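Local coordinates for protein sortase B (Clostridium perfringens, PDB 5YFK) that is probably a cysteine transpeptidase of the sortase B class, which in relatives joins surface proteins to the cell wall, at residues P53-N65 against F132-E144. The protein carries 1 engineered substitution. Residues are numbered along the deposited sequence; the frame is centred on the assembly and turned at random.
Sequences PDYRFWIKVEGTN and FFNANKYVTLYRE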
ATOM      1  N   PRO A  53      -0.242  -2.645  18.547  1.00 27.86           N
ATOM      2  CA  PRO A  53      -0.588  -1.233  18.587  1.00 29.86           C
ATOM      3  C   PRO A  53      -0.063  -0.440  17.374  1.00 23.21           C
ATOM      4  O   PRO A  53      -0.450   0.717  17.160  1.00 24.68           O
ATOM      5  CB  PRO A  53       0.082  -0.746  19.877  1.00 34.65           C
ATOM      6  CG  PRO A  53       0.360  -1.980  20.684  1.00 35.16           C
ATOM      7  CD  PRO A  53       0.628  -3.046  19.663  1.00 31.84           C
ATOM      8  N   ASP A  54       0.838  -1.047  16.613  1.00 21.73           N
ATOM      9  CA  ASP A  54       1.402  -0.404  15.421  1.00 18.66           C
ATOM     10  C   ASP A  54       0.419  -0.454  14.236  1.00 20.91           C
ATOM     11  O   ASP A  54       0.650   0.178  13.192  1.00 16.59           O
ATOM     12  CB  ASP A  54       2.707  -1.099  15.034  1.00 17.19           C
ATOM     13  CG  ASP A  54       3.819  -0.886  16.053  1.00 21.95           C
ATOM     14  OD1 ASP A  54       3.744   0.105  16.815  1.00 23.75           O
ATOM     15  OD2 ASP A  54       4.877  -1.527  15.882  1.00 23.38           O
ATOM     16  N   TYR A  55      -0.670  -1.189  14.405  1.00 20.44           N
ATOM     17  CA  TYR A  55      -1.717  -1.260  13.386  1.00 22.84           C
ATOM     18  C   TYR A  55      -2.244   0.124  13.011  1.00 21.69           C
ATOM     19  O   TYR A  55      -2.498   0.957  13.887  1.00 20.22           O
ATOM     20  CB  TYR A  55      -2.873  -2.118  13.889  1.00 18.09           C
ATOM     21  CG  TYR A  55      -4.043  -2.140  12.931  1.00 17.36           C
ATOM     22  CD1 TYR A  55      -3.997  -2.914  11.784  1.00 21.02           C
ATOM     23  CD2 TYR A  55      -5.140  -1.319  13.128  1.00 17.99           C
ATOM     24  CE1 TYR A  55      -5.048  -2.919  10.890  1.00 18.50           C
ATOM     25  CE2 TYR A  55      -6.231  -1.367  12.280  1.00 21.91           C
ATOM     26  CZ  TYR A  55      -6.163  -2.151  11.142  1.00 21.91           C
ATOM     27  OH  TYR A  55      -7.194  -2.138  10.240  1.00 26.43           O
ATOM     28  N   ARG A  56      -2.450   0.367  11.715  1.00 16.72           N
ATOM     29  CA  ARG A  56      -2.984   1.649  11.274  1.00 16.87           C
ATOM     30  C   ARG A  56      -4.225   1.527  10.396  1.00 17.62           C
ATOM     31  O   ARG A  56      -5.152   2.332  10.518  1.00 16.36           O
ATOM     32  CB  ARG A  56      -1.918   2.459  10.538  1.00 17.04           C
ATOM     33  CG  ARG A  56      -0.664   2.754  11.361  1.00 20.32           C
ATOM     34  CD  ARG A  56      -0.942   3.817  12.421  1.00 22.33           C
ATOM     35  NE  ARG A  56       0.227   4.085  13.264  1.00 25.68           N
ATOM     36  CZ  ARG A  56       0.437   3.528  14.453  1.00 25.69           C
ATOM     37  NH1 ARG A  56      -0.439   2.674  14.955  1.00 24.64           N
ATOM     38  NH2 ARG A  56       1.543   3.800  15.125  1.00 28.55           N
ATOM     39  N   PHE A  57      -4.209   0.597   9.443  1.00 14.39           N
ATOM     40  CA  PHE A  57      -5.340   0.436   8.548  1.00 13.64           C
ATOM     41  C   PHE A  57      -5.286  -0.913   7.832  1.00 15.44           C
ATOM     42  O   PHE A  57      -4.274  -1.625   7.886  1.00 19.05           O
ATOM     43  CB  PHE A  57      -5.408   1.596   7.516  1.00 14.78           C
ATOM     44  CG  PHE A  57      -4.143   1.794   6.723  1.00 16.66           C
ATOM     45  CD1 PHE A  57      -3.989   1.196   5.486  1.00 14.52           C
ATOM     46  CD2 PHE A  57      -3.201   2.733   7.125  1.00 17.68           C
ATOM     47  CE1 PHE A  57      -2.829   1.391   4.742  1.00 12.59           C
ATOM     48  CE2 PHE A  57      -2.085   3.012   6.336  1.00 20.30           C
ATOM     49  CZ  PHE A  57      -1.921   2.361   5.116  1.00 15.03           C
ATOM     50  N   TRP A  58      -6.356  -1.231   7.110  1.00 15.57           N
ATOM     51  CA  TRP A  58      -6.404  -2.435   6.303  1.00 14.20           C
ATOM     52  C   TRP A  58      -6.297  -2.051   4.809  1.00 15.60           C
ATOM     53  O   TRP A  58      -6.807  -1.016   4.376  1.00 14.96           O
ATOM     54  CB  TRP A  58      -7.707  -3.205   6.562  1.00 16.51           C
ATOM     55  CG  TRP A  58      -7.669  -4.617   6.025  1.00 16.54           C
ATOM     56  CD1 TRP A  58      -7.798  -5.007   4.723  1.00 16.74           C
ATOM     57  CD2 TRP A  58      -7.325  -5.792   6.757  1.00 17.26           C
ATOM     58  NE1 TRP A  58      -7.626  -6.354   4.615  1.00 20.02           N
ATOM     59  CE2 TRP A  58      -7.218  -6.846   5.826  1.00 18.09           C
ATOM     60  CE3 TRP A  58      -7.004  -6.035   8.096  1.00 17.15           C
ATOM     61  CZ2 TRP A  58      -7.007  -8.142   6.214  1.00 21.13           C
ATOM     62  CZ3 TRP A  58      -6.778  -7.331   8.488  1.00 20.07           C
ATOM     63  CH2 TRP A  58      -6.759  -8.375   7.545  1.00 24.05           C
ATOM     64  N   ILE A  59      -5.593  -2.868   4.054  1.00 13.06           N
ATOM     65  CA  ILE A  59      -5.480  -2.662   2.606  1.00 14.17           C
ATOM     66  C   ILE A  59      -5.983  -3.904   1.870  1.00 12.97           C
ATOM     67  O   ILE A  59      -5.587  -5.036   2.165  1.00 13.40           O
ATOM     68  CB  ILE A  59      -4.014  -2.342   2.210  1.00 14.82           C
ATOM     69  CG1 ILE A  59      -3.903  -1.979   0.732  1.00 13.55           C
ATOM     70  CG2 ILE A  59      -3.079  -3.476   2.540  1.00 14.60           C
ATOM     71  CD1 ILE A  59      -2.561  -1.362   0.353  1.00 13.05           C
ATOM     72  N   LYS A  60      -6.724  -3.650   0.800  1.00 12.99           N
ATOM     73  CA  LYS A  60      -7.122  -4.671  -0.119  1.00 13.95           C
ATOM     74  C   LYS A  60      -6.986  -4.158  -1.537  1.00 16.15           C
ATOM     75  O   LYS A  60      -7.528  -3.098  -1.878  1.00 17.89           O
ATOM     76  CB  LYS A  60      -8.574  -5.096   0.160  1.00 18.52           C
ATOM     77  CG  LYS A  60      -9.152  -6.086  -0.857  1.00 26.82           C
ATOM     78  CD  LYS A  60      -8.448  -7.425  -0.811  1.00 36.04           C
ATOM     79  CE  LYS A  60      -8.453  -8.141  -2.157  1.00 40.79           C
ATOM     80  NZ  LYS A  60      -7.395  -9.188  -2.204  1.00 29.02           N
ATOM     81  N   VAL A  61      -6.399  -4.983  -2.395  1.00 14.64           N
ATOM     82  CA  VAL A  61      -6.194  -4.585  -3.790  1.00 15.30           C
ATOM     83  C   VAL A  61      -6.982  -5.473  -4.723  1.00 19.98           C
ATOM     84  O   VAL A  61      -6.867  -6.697  -4.713  1.00 13.03           O
ATOM     85  CB  VAL A  61      -4.713  -4.535  -4.200  1.00 17.28           C
ATOM     86  CG1 VAL A  61      -4.575  -4.150  -5.681  1.00 17.87           C
ATOM     87  CG2 VAL A  61      -3.964  -3.529  -3.332  1.00 16.92           C
ATOM     88  N   GLU A  62      -7.845  -4.821  -5.490  1.00 23.05           N
ATOM     89  CA  GLU A  62      -8.803  -5.500  -6.335  1.00 26.30           C
ATOM     90  C   GLU A  62      -8.070  -6.416  -7.274  1.00 16.99           C
ATOM     91  O   GLU A  62      -7.016  -6.060  -7.816  1.00 21.34           O
ATOM     92  CB  GLU A  62      -9.585  -4.449  -7.143  1.00 32.65           C
ATOM     93  CG  GLU A  62     -10.332  -4.975  -8.356  1.00 34.83           C
ATOM     94  CD  GLU A  62     -11.089  -3.871  -9.111  1.00 39.54           C
ATOM     95  OE1 GLU A  62     -10.517  -2.781  -9.329  1.00 29.59           O
ATOM     96  OE2 GLU A  62     -12.222  -4.126  -9.574  1.00 48.73           O
ATOM     97  N   GLY A  63      -8.578  -7.644  -7.376  1.00 18.29           N
ATOM     98  CA  GLY A  63      -8.093  -8.628  -8.329  1.00 16.48           C
ATOM     99  C   GLY A  63      -6.825  -9.363  -7.942  1.00 13.63           C
ATOM    100  O   GLY A  63      -6.175  -9.971  -8.787  1.00 14.55           O
ATOM    101  N   THR A  64      -6.400  -9.189  -6.691  1.00 13.76           N
ATOM    102  CA  THR A  64      -5.166  -9.788  -6.179  1.00 12.93           C
ATOM    103  C   THR A  64      -5.434 -10.448  -4.836  1.00 11.88           C
ATOM    104  O   THR A  64      -6.553 -10.382  -4.303  1.00 12.86           O
ATOM    105  CB  THR A  64      -4.083  -8.725  -5.904  1.00 11.63           C
ATOM    106  OG1 THR A  64      -4.474  -7.979  -4.742  1.00 13.72           O
ATOM    107  CG2 THR A  64      -3.910  -7.804  -7.095  1.00 14.17           C
ATOM    108  N   ASN A  65      -4.415 -11.123  -4.332  1.00 12.93           N
ATOM    109  CA  ASN A  65      -4.417 -11.646  -2.966  1.00 13.47           C
ATOM    110  C   ASN A  65      -3.831 -10.692  -1.942  1.00 14.16           C
ATOM    111  O   ASN A  65      -3.515 -11.100  -0.827  1.00 14.45           O
ATOM    112  CB  ASN A  65      -3.680 -12.975  -2.892  1.00 16.72           C
ATOM    113  CG  ASN A  65      -2.196 -12.852  -3.179  1.00 16.25           C
ATOM    114  OD1 ASN A  65      -1.729 -11.854  -3.700  1.00 14.55           O
ATOM    115  ND2 ASN A  65      -1.444 -13.867  -2.785  1.00 18.48           N
ATOM    116  N   PHE A 132      -4.108  -6.219 -17.167  1.00 20.17           N
ATOM    117  CA  PHE A 132      -4.329  -6.189 -15.727  1.00 19.15           C
ATOM    118  C   PHE A 132      -4.594  -4.775 -15.214  1.00 16.52           C
ATOM    119  O   PHE A 132      -5.460  -4.588 -14.351  1.00 16.66           O
ATOM    120  CB  PHE A 132      -3.116  -6.780 -15.006  1.00 17.52           C
ATOM    121  CG  PHE A 132      -3.402  -7.237 -13.590  1.00 16.00           C
ATOM    122  CD1 PHE A 132      -3.324  -6.338 -12.529  1.00 14.95           C
ATOM    123  CD2 PHE A 132      -3.953  -8.483 -13.360  1.00 13.79           C
ATOM    124  CE1 PHE A 132      -3.658  -6.728 -11.246  1.00 15.22           C
ATOM    125  CE2 PHE A 132      -4.293  -8.893 -12.086  1.00 15.39           C
ATOM    126  CZ  PHE A 132      -4.174  -7.995 -11.028  1.00 17.02           C
ATOM    127  N   PHE A 133      -3.675  -3.856 -15.532  1.00 15.83           N
ATOM    128  CA  PHE A 133      -3.823  -2.424 -15.177  1.00 16.47           C
ATOM    129  C   PHE A 133      -5.195  -1.867 -15.579  1.00 19.36           C
ATOM    130  O   PHE A 133      -5.838  -1.148 -14.823  1.00 15.14           O
ATOM    131  CB  PHE A 133      -2.701  -1.599 -15.845  1.00 17.62           C
ATOM    132  CG  PHE A 133      -2.768  -0.113 -15.579  1.00 15.18           C
ATOM    133  CD1 PHE A 133      -3.441   0.730 -16.447  1.00 16.93           C
ATOM    134  CD2 PHE A 133      -2.033   0.456 -14.552  1.00 19.79           C
ATOM    135  CE1 PHE A 133      -3.511   2.078 -16.206  1.00 18.82           C
ATOM    136  CE2 PHE A 133      -2.013   1.832 -14.368  1.00 16.36           C
ATOM    137  CZ  PHE A 133      -2.767   2.641 -15.197  1.00 18.75           C
ATOM    138  N   ASN A 134      -5.621  -2.149 -16.802  1.00 19.32           N
ATOM    139  CA  ASN A 134      -6.926  -1.700 -17.250  1.00 19.12           C
ATOM    140  C   ASN A 134      -8.080  -2.276 -16.460  1.00 21.67           C
ATOM    141  O   ASN A 134      -9.089  -1.601 -16.249  1.00 21.03           O
ATOM    142  CB  ASN A 134      -7.119  -2.045 -18.731  1.00 24.67           C
ATOM    143  CG  ASN A 134      -6.296  -1.159 -19.637  1.00 26.29           C
ATOM    144  OD1 ASN A 134      -5.802  -0.109 -19.213  1.00 25.60           O
ATOM    145  ND2 ASN A 134      -6.018  -1.649 -20.841  1.00 31.04           N
ATOM    146  N   ALA A 135      -7.942  -3.535 -16.048  1.00 20.29           N
ATOM    147  CA  ALA A 135      -9.061  -4.293 -15.490  1.00 20.67           C
ATOM    148  C   ALA A 135      -9.182  -4.103 -13.987  1.00 24.01           C
ATOM    149  O   ALA A 135     -10.293  -4.158 -13.435  1.00 20.94           O
ATOM    150  CB  ALA A 135      -8.901  -5.767 -15.810  1.00 20.31           C
ATOM    151  N   ASN A 136      -8.060  -3.778 -13.342  1.00 15.76           N
ATOM    152  CA  ASN A 136      -7.995  -3.697 -11.890  1.00 18.59           C
ATOM    153  C   ASN A 136      -7.550  -2.322 -11.395  1.00 21.39           C
ATOM    154  O   ASN A 136      -6.379  -1.960 -11.510  1.00 21.42           O
ATOM    155  CB  ASN A 136      -7.068  -4.777 -11.372  1.00 16.34           C
ATOM    156  CG  ASN A 136      -7.548  -6.172 -11.760  1.00 17.85           C
ATOM    157  OD1 ASN A 136      -8.571  -6.647 -11.275  1.00 17.87           O
ATOM    158  ND2 ASN A 136      -6.904  -6.755 -12.738  1.00 14.73           N
ATOM    159  N   LYS A 137      -8.540  -1.489 -11.102  1.00 16.98           N
ATOM    160  CA  LYS A 137      -8.335  -0.049 -10.981  1.00 20.99           C
ATOM    161  C   LYS A 137      -8.099   0.365  -9.510  1.00 17.03           C
ATOM    162  O   LYS A 137      -7.640   1.477  -9.257  1.00 20.06           O
ATOM    163  CB  LYS A 137      -9.558   0.698 -11.531  1.00 24.56           C
ATOM    164  CG  LYS A 137      -9.706   0.648 -13.043  1.00 30.33           C
ATOM    165  CD  LYS A 137     -10.890   1.507 -13.472  1.00 36.14           C
ATOM    166  CE  LYS A 137     -11.210   1.313 -14.942  1.00 53.07           C
ATOM    167  NZ  LYS A 137     -12.370   2.158 -15.337  1.00 60.75           N
ATOM    168  N   TYR A 138      -8.655  -0.388  -8.569  1.00 16.72           N
ATOM    169  CA  TYR A 138      -8.934   0.170  -7.231  1.00 17.93           C
ATOM    170  C   TYR A 138      -8.160  -0.489  -6.121  1.00 17.50           C
ATOM    171  O   TYR A 138      -7.981  -1.710  -6.104  1.00 16.90           O
ATOM    172  CB  TYR A 138     -10.409   0.099  -6.892  1.00 19.19           C
ATOM    173  CG  TYR A 138     -11.252   0.792  -7.908  1.00 19.64           C
ATOM    174  CD1 TYR A 138     -11.124   2.157  -8.134  1.00 20.26           C
ATOM    175  CD2 TYR A 138     -12.127   0.069  -8.697  1.00 27.55           C
ATOM    176  CE1 TYR A 138     -11.855   2.784  -9.115  1.00 27.55           C
ATOM    177  CE2 TYR A 138     -12.805   0.679  -9.737  1.00 25.81           C
ATOM    178  CZ  TYR A 138     -12.710   2.039  -9.897  1.00 31.82           C
ATOM    179  OH  TYR A 138     -13.389   2.634 -10.929  1.00 35.40           O
ATOM    180  N   VAL A 139      -7.712   0.361  -5.201  1.00 14.56           N
ATOM    181  CA  VAL A 139      -7.183  -0.049  -3.895  1.00 14.45           C
ATOM    182  C   VAL A 139      -8.126   0.493  -2.811  1.00 15.13           C
ATOM    183  O   VAL A 139      -8.536   1.664  -2.821  1.00 16.67           O
ATOM    184  CB  VAL A 139      -5.761   0.499  -3.679  1.00 14.53           C
ATOM    185  CG1 VAL A 139      -5.157   0.045  -2.361  1.00 13.78           C
ATOM    186  CG2 VAL A 139      -4.858   0.121  -4.823  1.00 14.64           C
ATOM    187  N   THR A 140      -8.578  -0.401  -1.956  1.00 14.56           N
ATOM    188  CA  THR A 140      -9.422  -0.033  -0.828  1.00 18.99           C
ATOM    189  C   THR A 140      -8.647  -0.012   0.494  1.00 16.55           C
ATOM    190  O   THR A 140      -7.882  -0.925   0.774  1.00 15.77           O
ATOM    191  CB  THR A 140     -10.597  -1.025  -0.734  1.00 21.17           C
ATOM    192  OG1 THR A 140     -11.139  -1.221  -2.044  1.00 25.17           O
ATOM    193  CG2 THR A 140     -11.700  -0.469   0.161  1.00 26.46           C
ATOM    194  N   LEU A 141      -8.779   1.074   1.248  1.00 15.35           N
ATOM    195  CA  LEU A 141      -8.277   1.112   2.635  1.00 15.21           C
ATOM    196  C   LEU A 141      -9.420   1.150   3.625  1.00 17.72           C
ATOM    197  O   LEU A 141     -10.455   1.726   3.352  1.00 19.37           O
ATOM    198  CB  LEU A 141      -7.384   2.333   2.874  1.00 15.26           C
ATOM    199  CG  LEU A 141      -6.222   2.521   1.906  1.00 13.33           C
ATOM    200  CD1 LEU A 141      -5.388   3.736   2.276  1.00 13.85           C
ATOM    201  CD2 LEU A 141      -5.381   1.247   1.788  1.00 15.67           C
ATOM    202  N   TYR A 142      -9.168   0.657   4.830  1.00 14.77           N
ATOM    203  CA  TYR A 142     -10.086   0.891   5.933  1.00 20.00           C
ATOM    204  C   TYR A 142      -9.334   1.404   7.125  1.00 19.51           C
ATOM    205  O   TYR A 142      -8.395   0.756   7.564  1.00 19.43           O
ATOM    206  CB  TYR A 142     -10.798  -0.394   6.315  1.00 19.45           C
ATOM    207  CG  TYR A 142     -11.971  -0.139   7.227  1.00 19.02           C
ATOM    208  CD1 TYR A 142     -11.802  -0.030   8.605  1.00 22.98           C
ATOM    209  CD2 TYR A 142     -13.258  -0.111   6.725  1.00 23.48           C
ATOM    210  CE1 TYR A 142     -12.909   0.121   9.447  1.00 23.06           C
ATOM    211  CE2 TYR A 142     -14.341   0.115   7.543  1.00 23.85           C
ATOM    212  CZ  TYR A 142     -14.158   0.212   8.904  1.00 25.02           C
ATOM    213  OH  TYR A 142     -15.267   0.350   9.698  1.00 29.16           O
ATOM    214  N   ARG A 143      -9.602   2.655   7.485  1.00 19.74           N
ATOM    215  CA  ARG A 143      -8.871   3.340   8.534  1.00 18.85           C
ATOM    216  C   ARG A 143      -9.842   4.107   9.438  1.00 20.75           C
ATOM    217  O   ARG A 143     -10.705   4.845   8.957  1.00 22.05           O
ATOM    218  CB  ARG A 143      -7.868   4.329   7.934  1.00 22.17           C
ATOM    219  CG  ARG A 143      -7.073   5.062   9.007  1.00 30.55           C
ATOM    220  CD  ARG A 143      -5.765   5.675   8.502  1.00 30.52           C
ATOM    221  NE  ARG A 143      -5.998   6.915   7.773  1.00 29.09           N
ATOM    222  CZ  ARG A 143      -6.069   8.130   8.330  1.00 35.68           C
ATOM    223  NH1 ARG A 143      -6.485   9.152   7.606  1.00 42.75           N
ATOM    224  NH2 ARG A 143      -5.683   8.338   9.577  1.00 29.73           N
ATOM    225  N   GLU A 144      -9.677   3.966  10.746  1.00 28.42           N
ATOM    226  CA  GLU A 144     -10.519   4.717  11.685  1.00 29.55           C
ATOM    227  C   GLU A 144     -11.990   4.601  11.313  1.00 29.79           C
ATOM    228  O   GLU A 144     -12.701   5.613  11.164  1.00 32.58           O
ATOM    229  CB  GLU A 144     -10.086   6.186  11.737  1.00 32.99           C
ATOM    230  CG  GLU A 144      -8.641   6.362  12.185  1.00 36.05           C
ATOM    231  CD  GLU A 144      -8.230   7.814  12.354  1.00 48.18           C
ATOM    232  OE1 GLU A 144      -7.278   8.053  13.126  1.00 49.24           O
ATOM    233  OE2 GLU A 144      -8.761   8.696  11.627  1.00 38.33           O
TER
HETATM  234  O   HOH W   1      -7.519   2.193  11.604  1.00 27.55           O
HETATM  235  O   HOH W   2      -9.956  -2.700  -4.052  1.00 30.78           O
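Trp58 and Tyr142 exchange a reciprocal pair of backbone hydrogen bonds, and Lys60 and Thr140 repeat the pattern two residues on, where Lys60 N reaches Thr140 O at 3.0 Å. Glu62 N adds a longer bond to Tyr138 O. Strands 55-61 and 138-143 therefore run antiparallel, with Ile59-Leu141 and Val61-Val139 as the non-hydrogen-bonded pairs between.

Those two pairs put apolar groups on one face of the sheet. Leu141 CD2 packs against Ile59 CG1 at 3.7 Å, the two side chains lying alongside and pointing the same way, while Val139 CG1 touches both Ile59 CG1 and Val61 CG2. The Phe57 ring continues the row, its CE1 3.9 Å from Leu141 CD2; branched and aromatic residues suit this buried side. On the other face the CB atoms of Trp58 and Tyr142 are neighbours, but both rings lead away and touch helix 35-51; Trp58 NE1 donates a hydrogen bond to Asp67 OD1.

Polar contacts finish the strand ends. With CG anti to the backbone N (chi1 163°) and an extended chain, Glu62 brings OE1 to two backbone donors: Tyr138 N, 3.1 Å away, approaches nearly along the C-O axis, whereas Lys137 N, at 3.0 Å, comes from above the carboxylate plane. A carboxylate thus serves the amides at the start of the second strand. One water bridges Arg56 O and Glu144 N.

Plain packing follows at the type II turn from Val61 to Thr64. Gly63 has a positive phi (80°), which favours glycine, and a beta carbon here would run into Asn136 OD1, 3.6 Å from Gly63 CA; Gly63 O lies at the edge of the Phe132 ring.

Far apart in sequence, these strands are the first and last in the order of the mixed sheet, and their antiparallel pairing closes the eight-stranded beta-barrel characteristic of sortases.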